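Leucine aminopeptidase (Fimbriiglobus ruber, PDB 7D1B) probably acts as a zinc-dependent glutaminyl cyclase of the M28 peptidase family, closing the N-terminal glutamine of peptides into pyroglutamate. Local coordinates at residues R250-L255 / P296-I301; P42-F47 / W333-K338. One frame throughout, in Å; residues are numbered along the deposited sequence. Where two conformers were deposited one is given.

Contact 1: R250-L255 / P296-I301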
loop_
_atom_site.group_PDB
_atom_site.type_symbol
_atom_site.label_atom_id
_atom_site.label_comp_id
_atom_site.label_asym_id
_atom_site.label_seq_id
_atom_site.Cartn_x
_atom_site.Cartn_y
_atom_site.Cartn_z
ATOM N N ARG A 250 11.610 9.985 -10.294
ATOM C CA ARG A 250 12.682 9.491 -11.150
ATOM C C ARG A 250 12.316 8.160 -11.783
ATOM O O ARG A 250 12.672 7.895 -12.936
ATOM C CB ARG A 250 13.981 9.394 -10.355
ATOM C CG ARG A 250 14.529 10.777 -9.999
ATOM C CD ARG A 250 15.901 10.711 -9.341
ATOM N NE ARG A 250 15.877 9.985 -8.070
ATOM C CZ ARG A 250 15.634 10.545 -6.884
ATOM N NH1 ARG A 250 15.403 11.854 -6.786
ATOM N NH2 ARG A 250 15.630 9.794 -5.792
ATOM N N GLY A 251 11.612 7.303 -11.045
ATOM C CA GLY A 251 11.340 5.969 -11.541
ATOM C C GLY A 251 10.130 5.875 -12.435
ATOM O O GLY A 251 10.053 4.950 -13.249
ATOM N N ALA A 252 9.187 6.810 -12.316
ATOM C CA ALA A 252 7.894 6.613 -12.964
ATOM C C ALA A 252 7.274 7.936 -13.404
ATOM O O ALA A 252 6.131 8.242 -13.037
ATOM C CB ALA A 252 6.968 5.872 -12.002
ATOM N N PRO A 253 7.969 8.734 -14.231
ATOM C CA PRO A 253 7.419 10.050 -14.598
ATOM C C PRO A 253 6.058 9.990 -15.257
ATOM O O PRO A 253 5.198 10.826 -14.943
ATOM C CB PRO A 253 8.489 10.638 -15.526
ATOM C CG PRO A 253 9.321 9.452 -15.978
ATOM C CD PRO A 253 9.276 8.463 -14.852
ATOM N N ASN A 254 5.829 9.050 -16.179
ATOM C CA ASN A 254 4.523 9.019 -16.832
ATOM C C ASN A 254 3.428 8.520 -15.908
ATOM O O ASN A 254 2.267 8.928 -16.053
ATOM C CB ASN A 254 4.538 8.203 -18.124
ATOM C CG ASN A 254 3.131 8.219 -18.819
ATOM O OD1 ASN A 254 2.702 9.260 -19.315
ATOM N ND2 ASN A 254 2.404 7.099 -18.790
ATOM N N LEU A 255 3.766 7.620 -14.978
ATOM C CA LEU A 255 2.786 7.166 -13.999
ATOM C C LEU A 255 2.371 8.324 -13.098
ATOM O O LEU A 255 1.177 8.528 -12.855
ATOM C CB LEU A 255 3.368 5.987 -13.209
ATOM C CG LEU A 255 2.386 4.966 -12.643
ATOM C CD1 LEU A 255 3.182 3.861 -11.981
ATOM C CD2 LEU A 255 1.348 5.514 -11.710
ATOM N N PRO A 296 7.768 0.649 -13.092
ATOM C CA PRO A 296 7.579 2.036 -12.641
ATOM C C PRO A 296 6.627 2.048 -11.455
ATOM O O PRO A 296 5.535 1.479 -11.521
ATOM C CB PRO A 296 6.974 2.723 -13.866
ATOM C CG PRO A 296 7.373 1.864 -15.054
ATOM C CD PRO A 296 7.400 0.458 -14.509
ATOM N N ALA A 297 7.055 2.665 -10.350
ATOM C CA ALA A 297 6.304 2.558 -9.104
ATOM C C ALA A 297 6.316 3.888 -8.363
ATOM O O ALA A 297 7.378 4.477 -8.107
ATOM C CB ALA A 297 6.846 1.439 -8.211
ATOM N N VAL A 298 5.116 4.341 -8.002
ATOM C CA VAL A 298 4.906 5.628 -7.343
ATOM C C VAL A 298 4.402 5.394 -5.932
ATOM O O VAL A 298 3.495 4.584 -5.715
ATOM C CB VAL A 298 3.890 6.471 -8.140
ATOM C CG1 VAL A 298 3.436 7.695 -7.359
ATOM C CG2 VAL A 298 4.463 6.822 -9.490
ATOM N N ASP A 299 4.946 6.164 -4.988
ATOM C CA ASP A 299 4.487 6.175 -3.602
ATOM C C ASP A 299 3.491 7.315 -3.432
ATOM O O ASP A 299 3.844 8.485 -3.615
ATOM C CB ASP A 299 5.690 6.350 -2.675
ATOM C CG ASP A 299 5.410 5.959 -1.240
ATOM O OD1 ASP A 299 4.269 5.586 -0.887
ATOM O OD2 ASP A 299 6.405 6.013 -0.458
ATOM N N VAL A 300 2.252 6.967 -3.126
ATOM C CA VAL A 300 1.187 7.918 -2.835
ATOM C C VAL A 300 1.188 8.047 -1.315
ATOM O O VAL A 300 0.736 7.143 -0.597
ATOM C CB VAL A 300 -0.149 7.430 -3.408
ATOM C CG1 VAL A 300 -1.297 8.298 -2.892
ATOM C CG2 VAL A 300 -0.080 7.476 -4.924
ATOM N N ILE A 301 1.742 9.168 -0.830
ATOM C CA ILE A 301 2.154 9.308 0.560
ATOM C C ILE A 301 2.112 10.778 0.940
ATOM O O ILE A 301 2.432 11.655 0.134
ATOM C CB ILE A 301 3.578 8.718 0.754
ATOM C CG1 ILE A 301 4.065 8.830 2.209
ATOM C CG2 ILE A 301 4.595 9.353 -0.215
ATOM C CD1 ILE A 301 5.294 7.977 2.505
#
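L255 and V298 cross obliquely, and the CG2 methyl of V298 does the touching: it lies 4.0 Å from L255 CB and as far from L255 CD2. A chi1 of 169° sends CG1 away from the backbone N and leaves CG2 on the side that faces helix 253-266. The same CG2 meets A252 CB at 3.7 Å, so one branch of the valine fits against both apolar neighbours. A252 points its lone methyl at the chain opposite, with CB 3.6 Å from A297 N and 3.7 Å from P296 CB. No hydrogen bond joins 250-255 to 296-301. A252 is the one residue between helices 246-251 and 253-266, at the N-cap position of the second. Strand 297-300 is an edge of the central mixed sheet of the alpha/beta zinc-exopeptidase (M28) fold and runs parallel to 225-232, to which P296, V298 and V300 are bonded through their backbones. Helix 253-266 packs on the sheet here, with V256, L259 and W260 also against V298. The other branch of L255 goes to the start of the strand, where CD1 comes 3.4 Å from P296 O. Farther along the strand, D299 N is bonded to S248 OG.

Contact 2: P42-F47 / W333-K338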
loop_
_atom_site.group_PDB
_atom_site.type_symbol
_atom_site.label_atom_id
_atom_site.label_comp_id
_atom_site.label_asym_id
_atom_site.label_seq_id
_atom_site.Cartn_x
_atom_site.Cartn_y
_atom_site.Cartn_z
ATOM N N PRO A 42 -9.513 10.382 -22.112
ATOM C CA PRO A 42 -9.741 8.935 -22.046
ATOM C C PRO A 42 -11.007 8.641 -21.256
ATOM O O PRO A 42 -11.404 9.397 -20.364
ATOM C CB PRO A 42 -8.499 8.411 -21.314
ATOM C CG PRO A 42 -8.000 9.588 -20.531
ATOM C CD PRO A 42 -8.301 10.791 -21.377
ATOM N N ASP A 43 -11.649 7.529 -21.593
ATOM C CA ASP A 43 -12.906 7.175 -20.952
ATOM C C ASP A 43 -12.628 6.545 -19.590
ATOM O O ASP A 43 -11.911 5.537 -19.497
ATOM C CB ASP A 43 -13.677 6.196 -21.839
ATOM C CG ASP A 43 -14.462 6.889 -22.942
ATOM O OD1 ASP A 43 -14.905 8.039 -22.735
ATOM O OD2 ASP A 43 -14.645 6.275 -24.014
ATOM N N PHE A 44 -13.198 7.130 -18.536
ATOM C CA PHE A 44 -13.226 6.491 -17.224
ATOM C C PHE A 44 -14.326 7.138 -16.403
ATOM O O PHE A 44 -14.815 8.220 -16.728
ATOM C CB PHE A 44 -11.886 6.600 -16.503
ATOM C CG PHE A 44 -11.590 7.948 -15.990
ATOM C CD1 PHE A 44 -11.069 8.925 -16.824
ATOM C CD2 PHE A 44 -11.794 8.241 -14.648
ATOM C CE1 PHE A 44 -10.775 10.179 -16.327
ATOM C CE2 PHE A 44 -11.495 9.491 -14.151
ATOM C CZ PHE A 44 -10.989 10.460 -14.991
ATOM N N LYS A 45 -14.687 6.482 -15.311
ATOM C CA LYS A 45 -15.670 7.033 -14.387
ATOM C C LYS A 45 -15.216 6.798 -12.955
ATOM O O LYS A 45 -14.372 5.949 -12.680
ATOM C CB LYS A 45 -17.040 6.378 -14.587
ATOM C CG LYS A 45 -17.036 4.853 -14.403
ATOM C CD LYS A 45 -18.386 4.229 -14.724
ATOM C CE LYS A 45 -19.460 4.614 -13.694
ATOM N NZ LYS A 45 -19.214 3.963 -12.374
ATOM N N THR A 46 -15.797 7.558 -12.035
ATOM C CA THR A 46 -15.714 7.220 -10.621
ATOM C C THR A 46 -16.702 6.103 -10.299
ATOM O O THR A 46 -17.571 5.761 -11.104
ATOM C CB THR A 46 -16.014 8.434 -9.749
ATOM O OG1 THR A 46 -17.347 8.870 -10.020
ATOM C CG2 THR A 46 -15.009 9.570 -10.027
ATOM N N PHE A 47 -16.511 5.482 -9.144
ATOM C CA PHE A 47 -17.355 4.399 -8.660
ATOM C C PHE A 47 -17.931 4.771 -7.304
ATOM O O PHE A 47 -17.392 5.652 -6.620
ATOM C CB PHE A 47 -16.544 3.091 -8.599
ATOM C CG PHE A 47 -16.394 2.464 -9.942
ATOM C CD1 PHE A 47 -15.500 2.991 -10.867
ATOM C CD2 PHE A 47 -17.193 1.398 -10.307
ATOM C CE1 PHE A 47 -15.423 2.451 -12.158
ATOM C CE2 PHE A 47 -17.108 0.847 -11.575
ATOM C CZ PHE A 47 -16.235 1.389 -12.508
ATOM N N TRP A 333 -6.986 5.625 -13.009
ATOM C CA TRP A 333 -5.707 5.191 -13.560
ATOM C C TRP A 333 -5.839 3.832 -14.243
ATOM O O TRP A 333 -5.363 3.634 -15.369
ATOM C CB TRP A 333 -4.688 5.157 -12.415
ATOM C CG TRP A 333 -3.355 4.541 -12.749
ATOM C CD1 TRP A 333 -2.479 4.925 -13.729
ATOM C CD2 TRP A 333 -2.734 3.454 -12.056
ATOM N NE1 TRP A 333 -1.352 4.126 -13.698
ATOM C CE2 TRP A 333 -1.485 3.218 -12.674
ATOM C CE3 TRP A 333 -3.128 2.634 -10.982
ATOM C CZ2 TRP A 333 -0.607 2.224 -12.229
ATOM C CZ3 TRP A 333 -2.256 1.640 -10.542
ATOM C CH2 TRP A 333 -1.010 1.440 -11.170
ATOM N N ILE A 334 -6.514 2.893 -13.582
ATOM C CA ILE A 334 -6.734 1.572 -14.171
ATOM C C ILE A 334 -7.511 1.686 -15.481
ATOM O O ILE A 334 -7.137 1.091 -16.500
ATOM C CB ILE A 334 -7.433 0.653 -13.158
ATOM C CG1 ILE A 334 -6.455 0.270 -12.052
ATOM C CG2 ILE A 334 -8.016 -0.584 -13.833
ATOM C CD1 ILE A 334 -7.142 -0.182 -10.745
ATOM N N GLN A 335 -8.611 2.443 -15.469
ATOM C CA GLN A 335 -9.507 2.483 -16.616
ATOM C C GLN A 335 -8.883 3.165 -17.820
ATOM O O GLN A 335 -9.254 2.838 -18.949
ATOM C CB GLN A 335 -10.789 3.216 -16.252
ATOM C CG GLN A 335 -11.706 2.450 -15.328
ATOM C CD GLN A 335 -12.773 3.369 -14.798
ATOM O OE1 GLN A 335 -13.784 3.626 -15.462
ATOM N NE2 GLN A 335 -12.526 3.938 -13.624
ATOM N N ILE A 336 -7.979 4.131 -17.622
ATOM C CA ILE A 336 -7.435 4.865 -18.769
ATOM C C ILE A 336 -6.344 4.102 -19.502
ATOM O O ILE A 336 -5.928 4.530 -20.585
ATOM C CB ILE A 336 -6.987 6.301 -18.433
ATOM C CG1 ILE A 336 -5.753 6.281 -17.520
ATOM C CG2 ILE A 336 -8.138 7.120 -17.860
ATOM C CD1 ILE A 336 -5.193 7.663 -17.249
ATOM N N GLN A 337 -5.848 2.996 -18.955
ATOM C CA GLN A 337 -4.818 2.236 -19.660
ATOM C C GLN A 337 -5.360 1.698 -20.974
ATOM O O GLN A 337 -6.462 1.161 -21.038
ATOM C CB GLN A 337 -4.320 1.055 -18.817
ATOM C CG GLN A 337 -3.781 1.454 -17.443
ATOM C CD GLN A 337 -2.697 2.512 -17.540
ATOM O OE1 GLN A 337 -1.662 2.296 -18.182
ATOM N NE2 GLN A 337 -2.930 3.669 -16.930
ATOM N N LYS A 338 -4.549 1.799 -22.021
ATOM C CA LYS A 338 -4.902 1.262 -23.325
ATOM C C LYS A 338 -4.667 -0.244 -23.323
ATOM O O LYS A 338 -3.909 -0.781 -22.500
ATOM C CB LYS A 338 -4.039 1.906 -24.396
ATOM C CG LYS A 338 -4.393 3.344 -24.681
ATOM C CD LYS A 338 -3.386 3.949 -25.668
ATOM C CE LYS A 338 -2.145 4.500 -24.964
ATOM N NZ LYS A 338 -1.129 3.448 -24.624
ATOM O OXT LYS A 338 -5.242 -0.964 -24.139
#
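F47 and Q335 meet tip to tip, ring and amide planes 73° apart. Q335 CD lies at the ring edge, in its plane, and NE2 is also at the edge, 3.6 Å from F47 CE1. Over one face of the same ring, above its centre, stands K45 NZ, which bonds T46 O at 2.7 Å. The F44 ring also has Q335 NE2 at its edge, whereas I336 CG2 approaches it obliquely, 3.6 Å from CD1. Q335 pairs its amide with both backbone polar groups of K45. NE2 gives a nearly straight bond to K45 O (2.9 Å), in the plane of that carbonyl and of the amide itself. OE1 accepts from K45 N at 3.0 Å, with the donor 36° above the carbonyl plane. NE2 also bonds L331 O, one turn back in the helix, so three bonds fix the rotation of the buried amide. The side chain runs extended beyond CG (chi2 168°), which carries the amide out to the K45 backbone. An alanine at Q335 would probably leave K45 N and O without these partners and open a gap at the F47 ring edge, although the CB packed on F44 CB would remain. Alongside, I336 CG2 lies 3.6 Å from P42 CG, the two side chains pointing the same way. The irregular segment 42-47, just ahead of helix 51-63, packs against the last turn of helix 320-336. N328 of that helix takes F47 N through OD1, V173 of a loop touches both F47 and Q335, and F44 reaches V266 of helix 253-266, while W333 and I334 turn to L125 of strand 123-130.

Overall arrangement
Both segments of contact 1 fall, in sequence, between the two segments of contact 2, which brings the chain just after the unmodelled 5-40 back to the C-terminal helix. Their centres lie 18 Å apart, yet they touch directly: L255 CD2 packs 3.6 Å from W333 NE1. Helix 253-266 is the common element, since its first turn rests on strand 297-300 in contact 1 and its V266 meets F44 of contact 2. E258 of this helix also bonds Q337. Neither contact belongs to the zinc site of D155, E188 and H309, although H309 falls in the chain between strand 297-300 of contact 1 and helix 320-336 of contact 2.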